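Local coordinates for enoyl-CoA hydratase (Mycobacterium avium, PDB 3OC7), which probably catalyses the reversible addition of water to the double bond of 2-enoyl-CoA thioesters in fatty acid metabolism, as a crotonase-family hydratase, at residues 151-163 against 226-240. Numbering follows the deposited sequence.
With EDO (1,2-ethanediol), chain B.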
ATOM      1  N   ALA A 151      12.962  -6.709 -18.827  1.00 12.54           N
ATOM      2  CA  ALA A 151      12.160  -6.136 -17.712  1.00 11.62           C
ATOM      3  C   ALA A 151      11.321  -7.220 -17.012  1.00 11.84           C
ATOM      4  O   ALA A 151      11.003  -8.238 -17.631  1.00 11.93           O
ATOM      5  CB  ALA A 151      11.255  -5.001 -18.229  1.00 12.12           C
ATOM      6  N   PRO A 152      10.952  -7.011 -15.725  1.00 11.43           N
ATOM      7  CA  PRO A 152      10.074  -7.979 -15.027  1.00 11.56           C
ATOM      8  C   PRO A 152       8.569  -7.845 -15.393  1.00 11.13           C
ATOM      9  O   PRO A 152       7.726  -7.559 -14.521  1.00 11.24           O
ATOM     10  CB  PRO A 152      10.347  -7.698 -13.531  1.00 11.74           C
ATOM     11  CG  PRO A 152      11.396  -6.571 -13.468  1.00 13.11           C
ATOM     12  CD  PRO A 152      11.435  -5.940 -14.828  1.00 11.72           C
ATOM     13  N   ALA A 153       8.229  -8.072 -16.669  1.00 10.72           N
ATOM     14  CA  ALA A 153       6.887  -7.801 -17.192  1.00 10.74           C
ATOM     15  C   ALA A 153       5.751  -8.702 -16.649  1.00 10.82           C
ATOM     16  O   ALA A 153       4.868  -8.220 -15.918  1.00 10.59           O
ATOM     17  CB  ALA A 153       6.901  -7.740 -18.750  1.00 11.32           C
ATOM     18  N   ILE A 154       5.783  -9.990 -16.994  1.00 11.89           N
ATOM     19  CA  ILE A 154       4.747 -10.942 -16.558  1.00 12.67           C
ATOM     20  C   ILE A 154       4.617 -11.051 -15.028  1.00 11.69           C
ATOM     21  O   ILE A 154       3.478 -11.122 -14.503  1.00 11.69           O
ATOM     22  CB  ILE A 154       4.956 -12.350 -17.178  1.00 13.32           C
ATOM     23  CG1 ILE A 154       4.522 -12.322 -18.653  1.00 16.96           C
ATOM     24  CG2 ILE A 154       4.236 -13.464 -16.319  1.00 15.37           C
ATOM     25  CD1 ILE A 154       2.984 -12.323 -18.891  1.00 16.06           C
ATOM     26  N   ILE A 155       5.747 -11.048 -14.312  1.00 11.26           N
ATOM     27  CA  ILE A 155       5.691 -11.209 -12.846  1.00 10.97           C
ATOM     28  C   ILE A 155       5.073  -9.991 -12.106  1.00 10.09           C
ATOM     29  O   ILE A 155       4.665 -10.110 -10.939  1.00  9.91           O
ATOM     30  CB  ILE A 155       7.048 -11.637 -12.224  1.00 10.29           C
ATOM     31  CG1 ILE A 155       8.121 -10.558 -12.393  1.00 12.46           C
ATOM     32  CG2 ILE A 155       7.529 -12.995 -12.790  1.00 12.39           C
ATOM     33  CD1 ILE A 155       9.484 -10.951 -11.824  1.00 13.62           C
ATOM     34  N   SER A 156       4.997  -8.843 -12.799  1.00  9.99           N
ATOM     35  CA  SER A 156       4.312  -7.630 -12.293  1.00  9.31           C
ATOM     36  C   SER A 156       2.832  -7.866 -11.917  1.00  9.75           C
ATOM     37  O   SER A 156       2.284  -7.166 -11.046  1.00  9.10           O
ATOM     38  CB  SER A 156       4.442  -6.442 -13.277  1.00  9.70           C
ATOM     39  OG  SER A 156       5.781  -5.940 -13.367  1.00 10.19           O
ATOM     40  N   LEU A 157       2.200  -8.859 -12.555  1.00  9.47           N
ATOM     41  CA  LEU A 157       0.798  -9.233 -12.275  1.00  9.63           C
ATOM     42  C   LEU A 157       0.517  -9.575 -10.784  1.00  8.27           C
ATOM     43  O   LEU A 157      -0.564  -9.264 -10.268  1.00 10.00           O
ATOM     44  CB  LEU A 157       0.343 -10.403 -13.178  1.00  9.72           C
ATOM     45  CG  LEU A 157       0.182 -10.118 -14.675  1.00 10.53           C
ATOM     46  CD1 LEU A 157       0.028 -11.431 -15.463  1.00 12.86           C
ATOM     47  CD2 LEU A 157      -0.976  -9.147 -14.935  1.00 11.75           C
ATOM     48  N   THR A 158       1.501 -10.213 -10.128  1.00  8.59           N
ATOM     49  CA  THR A 158       1.412 -10.520  -8.674  1.00  9.14           C
ATOM     50  C   THR A 158       2.343  -9.684  -7.764  1.00  9.91           C
ATOM     51  O   THR A 158       2.039  -9.549  -6.567  1.00 10.53           O
ATOM     52  CB  THR A 158       1.589 -12.051  -8.366  1.00  8.40           C
ATOM     53  OG1 THR A 158       2.896 -12.502  -8.770  1.00  9.33           O
ATOM     54  CG2 THR A 158       0.462 -12.902  -9.015  1.00 10.09           C
ATOM     55  N   LEU A 159       3.442  -9.124  -8.299  1.00  9.91           N
ATOM     56  CA  LEU A 159       4.329  -8.244  -7.498  1.00 10.43           C
ATOM     57  C   LEU A 159       3.772  -6.839  -7.233  1.00 10.03           C
ATOM     58  O   LEU A 159       3.855  -6.327  -6.091  1.00 10.63           O
ATOM     59  CB  LEU A 159       5.735  -8.126  -8.125  1.00 10.72           C
ATOM     60  CG  LEU A 159       6.607  -9.386  -8.196  1.00 11.97           C
ATOM     61  CD1 LEU A 159       7.999  -8.994  -8.678  1.00 13.68           C
ATOM     62  CD2 LEU A 159       6.669 -10.121  -6.860  1.00 13.59           C
ATOM     63  N   LEU A 160       3.212  -6.193  -8.255  1.00  8.82           N
ATOM     64  CA  LEU A 160       2.760  -4.795  -8.068  1.00  9.76           C
ATOM     65  C   LEU A 160       1.567  -4.598  -7.095  1.00  9.77           C
ATOM     66  O   LEU A 160       1.530  -3.567  -6.404  1.00 10.70           O
ATOM     67  CB  LEU A 160       2.577  -4.047  -9.405  1.00 10.47           C
ATOM     68  CG  LEU A 160       3.842  -3.901 -10.276  1.00 10.89           C
ATOM     69  CD1 LEU A 160       3.503  -3.116 -11.548  1.00 15.66           C
ATOM     70  CD2 LEU A 160       5.039  -3.264  -9.533  1.00 12.81           C
ATOM     71  N   PRO A 161       0.628  -5.566  -7.003  1.00  9.35           N
ATOM     72  CA  PRO A 161      -0.422  -5.450  -5.949  1.00  9.68           C
ATOM     73  C   PRO A 161       0.081  -5.646  -4.497  1.00  9.53           C
ATOM     74  O   PRO A 161      -0.620  -5.246  -3.568  1.00 11.89           O
ATOM     75  CB  PRO A 161      -1.448  -6.548  -6.321  1.00  9.93           C
ATOM     76  CG  PRO A 161      -1.113  -6.927  -7.722  1.00 11.90           C
ATOM     77  CD  PRO A 161       0.338  -6.653  -7.960  1.00  9.92           C
ATOM     78  N   LYS A 162       1.268  -6.244  -4.291  1.00  9.10           N
ATOM     79  CA  LYS A 162       1.727  -6.637  -2.933  1.00  9.30           C
ATOM     80  C   LYS A 162       2.972  -5.891  -2.368  1.00  8.61           C
ATOM     81  O   LYS A 162       3.125  -5.756  -1.135  1.00  9.69           O
ATOM     82  CB  LYS A 162       1.883  -8.175  -2.852  1.00  8.92           C
ATOM     83  CG  LYS A 162       0.629  -8.955  -3.353  1.00 10.11           C
ATOM     84  CD  LYS A 162       0.653 -10.470  -3.021  1.00 10.03           C
ATOM     85  CE  LYS A 162      -0.561 -11.170  -3.676  1.00  9.79           C
ATOM     86  NZ  LYS A 162      -0.760 -12.593  -3.242  1.00 10.79           N
ATOM     87  N   LEU A 163       3.868  -5.420  -3.236  1.00  8.85           N
ATOM     88  CA  LEU A 163       5.083  -4.676  -2.803  1.00  9.77           C
ATOM     89  C   LEU A 163       4.722  -3.218  -2.524  1.00  9.88           C
ATOM     90  O   LEU A 163       3.868  -2.650  -3.221  1.00 10.38           O
ATOM     91  CB  LEU A 163       6.135  -4.681  -3.923  1.00 10.55           C
ATOM     92  CG  LEU A 163       6.849  -5.961  -4.332  1.00 15.14           C
ATOM     93  CD1 LEU A 163       7.757  -5.722  -5.537  1.00 16.99           C
ATOM     94  CD2 LEU A 163       7.662  -6.441  -3.180  1.00 16.61           C
ATOM     95  N   VAL A 226      -6.663  -8.486  -7.747  1.00 13.91           N
ATOM     96  CA  VAL A 226      -5.597  -9.180  -8.492  1.00 13.31           C
ATOM     97  C   VAL A 226      -6.123  -9.801  -9.805  1.00 12.53           C
ATOM     98  O   VAL A 226      -5.519  -9.605 -10.877  1.00 12.15           O
ATOM     99  CB  VAL A 226      -4.865 -10.251  -7.609  1.00 12.78           C
ATOM    100  CG1 VAL A 226      -3.791 -11.008  -8.405  1.00 13.49           C
ATOM    101  CG2 VAL A 226      -4.219  -9.583  -6.376  1.00 13.73           C
ATOM    102  N   LEU A 227      -7.263 -10.494  -9.748  1.00 12.40           N
ATOM    103  CA  LEU A 227      -7.831 -11.109 -10.953  1.00 12.56           C
ATOM    104  C   LEU A 227      -8.274 -10.063 -12.016  1.00 13.69           C
ATOM    105  O   LEU A 227      -8.158 -10.317 -13.237  1.00 13.85           O
ATOM    106  CB  LEU A 227      -8.953 -12.085 -10.573  1.00 11.85           C
ATOM    107  CG  LEU A 227      -8.471 -13.318  -9.781  1.00 11.66           C
ATOM    108  CD1 LEU A 227      -9.636 -14.090  -9.145  1.00 13.27           C
ATOM    109  CD2 LEU A 227      -7.618 -14.220 -10.668  1.00 11.77           C
ATOM    110  N   GLU A 228      -8.725  -8.891 -11.552  1.00 15.07           N
ATOM    111  CA  GLU A 228      -9.075  -7.777 -12.450  0.50 15.86           C
ATOM    112  C   GLU A 228      -7.865  -7.281 -13.238  1.00 15.48           C
ATOM    113  O   GLU A 228      -7.994  -6.935 -14.437  1.00 15.60           O
ATOM    114  CB  GLU A 228      -9.686  -6.600 -11.680  0.50 16.32           C
ATOM    115  CG  GLU A 228     -11.066  -6.846 -11.109  0.50 18.79           C
ATOM    116  CD  GLU A 228     -11.530  -5.705 -10.209  0.50 22.57           C
ATOM    117  OE1 GLU A 228     -11.454  -4.527 -10.634  0.50 25.39           O
ATOM    118  OE2 GLU A 228     -11.968  -5.981  -9.072  0.50 24.70           O
ATOM    119  N   ARG A 229      -6.697  -7.254 -12.586  1.00 15.36           N
ATOM    120  CA  ARG A 229      -5.425  -6.847 -13.224  1.00 14.16           C
ATOM    121  C   ARG A 229      -4.994  -7.846 -14.319  1.00 13.74           C
ATOM    122  O   ARG A 229      -4.570  -7.427 -15.413  1.00 12.94           O
ATOM    123  CB  ARG A 229      -4.319  -6.630 -12.158  1.00 14.90           C
ATOM    124  CG  ARG A 229      -2.977  -6.120 -12.700  1.00 15.71           C
ATOM    125  CD  ARG A 229      -1.869  -6.070 -11.638  1.00 16.20           C
ATOM    126  NE  ARG A 229      -2.111  -5.051 -10.608  1.00 19.05           N
ATOM    127  CZ  ARG A 229      -1.554  -3.843 -10.580  1.00 20.73           C
ATOM    128  NH1 ARG A 229      -0.704  -3.463 -11.526  1.00 21.32           N
ATOM    129  NH2 ARG A 229      -1.849  -3.013  -9.583  1.00 22.78           N
ATOM    130  N   PHE A 230      -5.121  -9.151 -14.041  1.00 13.07           N
ATOM    131  CA  PHE A 230      -4.906 -10.203 -15.056  1.00 12.92           C
ATOM    132  C   PHE A 230      -5.823  -9.977 -16.283  1.00 13.11           C
ATOM    133  O   PHE A 230      -5.356 -10.016 -17.431  1.00 12.91           O
ATOM    134  CB  PHE A 230      -5.166 -11.618 -14.483  1.00 12.13           C
ATOM    135  CG  PHE A 230      -3.995 -12.253 -13.718  1.00 10.85           C
ATOM    136  CD1 PHE A 230      -3.646 -11.828 -12.440  1.00 10.98           C
ATOM    137  CD2 PHE A 230      -3.297 -13.353 -14.273  1.00 11.75           C
ATOM    138  CE1 PHE A 230      -2.597 -12.459 -11.723  1.00 10.30           C
ATOM    139  CE2 PHE A 230      -2.246 -14.002 -13.575  1.00 11.23           C
ATOM    140  CZ  PHE A 230      -1.897 -13.555 -12.289  1.00  9.72           C
ATOM    141  N   ASP A 231      -7.120  -9.742 -16.048  1.00 14.23           N
ATOM    142  CA  ASP A 231      -8.079  -9.490 -17.139  1.00 15.62           C
ATOM    143  C   ASP A 231      -7.636  -8.312 -18.046  1.00 15.79           C
ATOM    144  O   ASP A 231      -7.680  -8.428 -19.277  1.00 16.71           O
ATOM    145  CB  ASP A 231      -9.486  -9.215 -16.576  1.00 16.48           C
ATOM    146  CG  ASP A 231     -10.197 -10.463 -16.072  1.00 18.57           C
ATOM    147  OD1 ASP A 231      -9.806 -11.605 -16.413  1.00 17.50           O
ATOM    148  OD2 ASP A 231     -11.194 -10.277 -15.337  1.00 22.38           O
ATOM    149  N   ARG A 232      -7.206  -7.203 -17.432  1.00 15.75           N
ATOM    150  CA  ARG A 232      -6.774  -6.000 -18.172  1.00 16.36           C
ATOM    151  C   ARG A 232      -5.420  -6.112 -18.899  1.00 15.03           C
ATOM    152  O   ARG A 232      -5.286  -5.597 -20.031  1.00 15.83           O
ATOM    153  CB  ARG A 232      -6.723  -4.772 -17.246  1.00 16.71           C
ATOM    154  CG  ARG A 232      -8.028  -4.376 -16.578  1.00 20.56           C
ATOM    155  CD  ARG A 232      -7.908  -2.992 -15.907  1.00 23.09           C
ATOM    156  NE  ARG A 232      -6.838  -2.918 -14.907  1.00 25.28           N
ATOM    157  CZ  ARG A 232      -6.984  -3.186 -13.606  1.00 25.11           C
ATOM    158  NH1 ARG A 232      -8.163  -3.542 -13.118  1.00 26.31           N
ATOM    159  NH2 ARG A 232      -5.940  -3.092 -12.787  1.00 24.89           N
ATOM    160  N   ASP A 233      -4.429  -6.769 -18.268  1.00 14.44           N
ATOM    161  CA  ASP A 233      -2.985  -6.602 -18.592  1.00 13.93           C
ATOM    162  C   ASP A 233      -2.191  -7.860 -19.054  1.00 12.62           C
ATOM    163  O   ASP A 233      -1.093  -7.719 -19.626  1.00 12.36           O
ATOM    164  CB  ASP A 233      -2.220  -5.990 -17.388  1.00 14.49           C
ATOM    165  CG  ASP A 233      -2.627  -4.555 -17.061  1.00 17.11           C
ATOM    166  OD1 ASP A 233      -3.292  -3.882 -17.874  1.00 19.12           O
ATOM    167  OD2 ASP A 233      -2.244  -4.091 -15.959  1.00 17.79           O
ATOM    168  N   ALA A 234      -2.694  -9.075 -18.811  1.00 13.50           N
ATOM    169  CA  ALA A 234      -1.897 -10.286 -19.098  1.00 12.89           C
ATOM    170  C   ALA A 234      -1.428 -10.436 -20.558  1.00 13.15           C
ATOM    171  O   ALA A 234      -0.261 -10.789 -20.802  1.00 13.68           O
ATOM    172  CB  ALA A 234      -2.643 -11.553 -18.630  1.00 12.85           C
ATOM    173  N   GLU A 235      -2.339 -10.207 -21.514  1.00 13.85           N
ATOM    174  CA  GLU A 235      -1.976 -10.348 -22.930  1.00 14.41           C
ATOM    175  C   GLU A 235      -0.962  -9.290 -23.398  1.00 14.53           C
ATOM    176  O   GLU A 235       0.022  -9.647 -24.055  1.00 14.49           O
ATOM    177  CB  GLU A 235      -3.214 -10.417 -23.838  1.00 14.95           C
ATOM    178  CG  GLU A 235      -2.892 -10.520 -25.351  1.00 16.69           C
ATOM    179  CD  GLU A 235      -2.165 -11.807 -25.760  1.00 17.16           C
ATOM    180  OE1 GLU A 235      -2.211 -12.817 -25.025  1.00 17.85           O
ATOM    181  OE2 GLU A 235      -1.548 -11.800 -26.850  1.00 20.16           O
ATOM    182  N   ARG A 236      -1.198  -8.020 -23.046  1.00 14.99           N
ATOM    183  CA  ARG A 236      -0.262  -6.929 -23.351  0.50 15.17           C
ATOM    184  C   ARG A 236       1.134  -7.196 -22.777  1.00 14.71           C
ATOM    185  O   ARG A 236       2.148  -6.985 -23.467  1.00 15.29           O
ATOM    186  CB  ARG A 236      -0.811  -5.575 -22.863  0.50 15.33           C
ATOM    187  CG  ARG A 236       0.016  -4.357 -23.284  0.50 18.01           C
ATOM    188  CD  ARG A 236      -0.554  -3.067 -22.717  0.50 19.74           C
ATOM    189  NE  ARG A 236      -0.810  -3.173 -21.285  0.50 21.37           N
ATOM    190  CZ  ARG A 236       0.098  -2.938 -20.343  0.50 21.68           C
ATOM    191  NH1 ARG A 236       1.331  -2.578 -20.673  0.50 21.84           N
ATOM    192  NH2 ARG A 236      -0.232  -3.059 -19.066  0.50 21.61           N
ATOM    193  N   LEU A 237       1.197  -7.678 -21.525  1.00 13.51           N
ATOM    194  CA  LEU A 237       2.481  -8.009 -20.884  1.00 12.87           C
ATOM    195  C   LEU A 237       3.211  -9.206 -21.518  1.00 13.04           C
ATOM    196  O   LEU A 237       4.444  -9.204 -21.591  1.00 12.84           O
ATOM    197  CB  LEU A 237       2.342  -8.171 -19.354  1.00 12.72           C
ATOM    198  CG  LEU A 237       1.956  -6.917 -18.540  1.00 11.51           C
ATOM    199  CD1 LEU A 237       1.566  -7.362 -17.093  1.00 13.64           C
ATOM    200  CD2 LEU A 237       3.055  -5.838 -18.516  1.00 14.31           C
ATOM    201  N   ALA A 238       2.454 -10.214 -21.979  1.00 12.94           N
ATOM    202  CA  ALA A 238       3.049 -11.356 -22.707  1.00 12.83           C
ATOM    203  C   ALA A 238       3.697 -10.927 -24.040  1.00 12.98           C
ATOM    204  O   ALA A 238       4.810 -11.366 -24.361  1.00 13.56           O
ATOM    205  CB  ALA A 238       1.990 -12.501 -22.923  1.00 12.87           C
ATOM    206  N   GLU A 239       3.022 -10.050 -24.787  1.00 12.94           N
ATOM    207  CA  GLU A 239       3.575  -9.494 -26.048  1.00 13.85           C
ATOM    208  C   GLU A 239       4.843  -8.645 -25.803  1.00 13.90           C
ATOM    209  O   GLU A 239       5.834  -8.752 -26.545  1.00 14.59           O
ATOM    210  CB  GLU A 239       2.490  -8.723 -26.828  1.00 14.42           C
ATOM    211  CG  GLU A 239       1.350  -9.644 -27.317  1.00 16.43           C
ATOM    212  CD  GLU A 239       0.205  -8.931 -28.031  1.00 20.86           C
ATOM    213  OE1 GLU A 239       0.373  -7.790 -28.495  1.00 22.35           O
ATOM    214  OE2 GLU A 239      -0.885  -9.541 -28.130  1.00 21.43           O
ATOM    215  N   GLU A 240       4.827  -7.822 -24.748  1.00 13.82           N
ATOM    216  CA  GLU A 240       6.015  -7.047 -24.356  1.00 13.75           C
ATOM    217  C   GLU A 240       7.222  -7.942 -24.016  1.00 14.03           C
ATOM    218  O   GLU A 240       8.351  -7.678 -24.465  1.00 13.54           O
ATOM    219  CB  GLU A 240       5.684  -6.108 -23.175  1.00 13.68           C
ATOM    220  CG  GLU A 240       6.895  -5.312 -22.652  1.00 16.65           C
ATOM    221  CD  GLU A 240       6.572  -4.347 -21.509  1.00 20.37           C
ATOM    222  OE1 GLU A 240       5.388  -4.186 -21.129  1.00 22.47           O
ATOM    223  OE2 GLU A 240       7.533  -3.721 -20.998  1.00 22.40           O
TER
HETATM  224  C1  EDO B 264       0.945  -4.016 -15.027  1.00 26.09           C
HETATM  225  O1  EDO B 264      -0.127  -4.603 -14.280  1.00 24.77           O
HETATM  226  C2  EDO B 264       1.092  -2.541 -14.675  1.00 26.07           C
HETATM  227  O2  EDO B 264       2.173  -2.014 -15.458  1.00 25.60           O
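Arg229 and Asp233, one turn apart on helix 212-245, grip one hydroxyl of a 1,2-ethanediol that also touches Leu160 of 151-163: O1 takes a hydrogen bond from Arg229 NH1 (3.0 Å, 155° at the hydrogen) and gives one to Asp233 OD2 (2.8 Å). The diol, probably from the crystallisation liquor, is bonded as well to the Leu221 carbonyl of the second subunit. Arg229 starts out with CG anti to its backbone N (chi1 -176°) and bends at chi3, which lays one face of its guanidinium against Pro161 and Leu160; Pro161 CG lies 3.6 Å from Arg229 NE. Deeper in, Leu157 is a knob in a hole formed by Phe230, Asp233, Ala234 and Leu237. Its CD1 stands over the Phe230 ring, 4.1 Å from the centroid and 20° off the normal, a CH-pi contact, while CD2 meets Leu237 CD1 at 3.8 Å. Thr158 CG2 approaches the rim of the same ring. Toward the other end of the contact, the tip of Ile154 reaches the backbone of helix 212-245, CD1 lying 3.8 Å from Ala238 N, and the side chain also packs on helix 86-106. Ser156, which closes a type I turn begun at Ala153, bonds through OG to Pro152 O at 2.8 Å and to Tyr172 OH. The contact thus lays short helix 156-159 against a long helix of the crotonase-family subunit. No hydrogen bond joins the segments directly, and buried Leu157 O has no polar partner. Cohesion therefore rests on apolar fit, while Arg229 and Asp233 are joined through the diol, beside the second subunit, where the carboxylate probably offsets the arginine's charge.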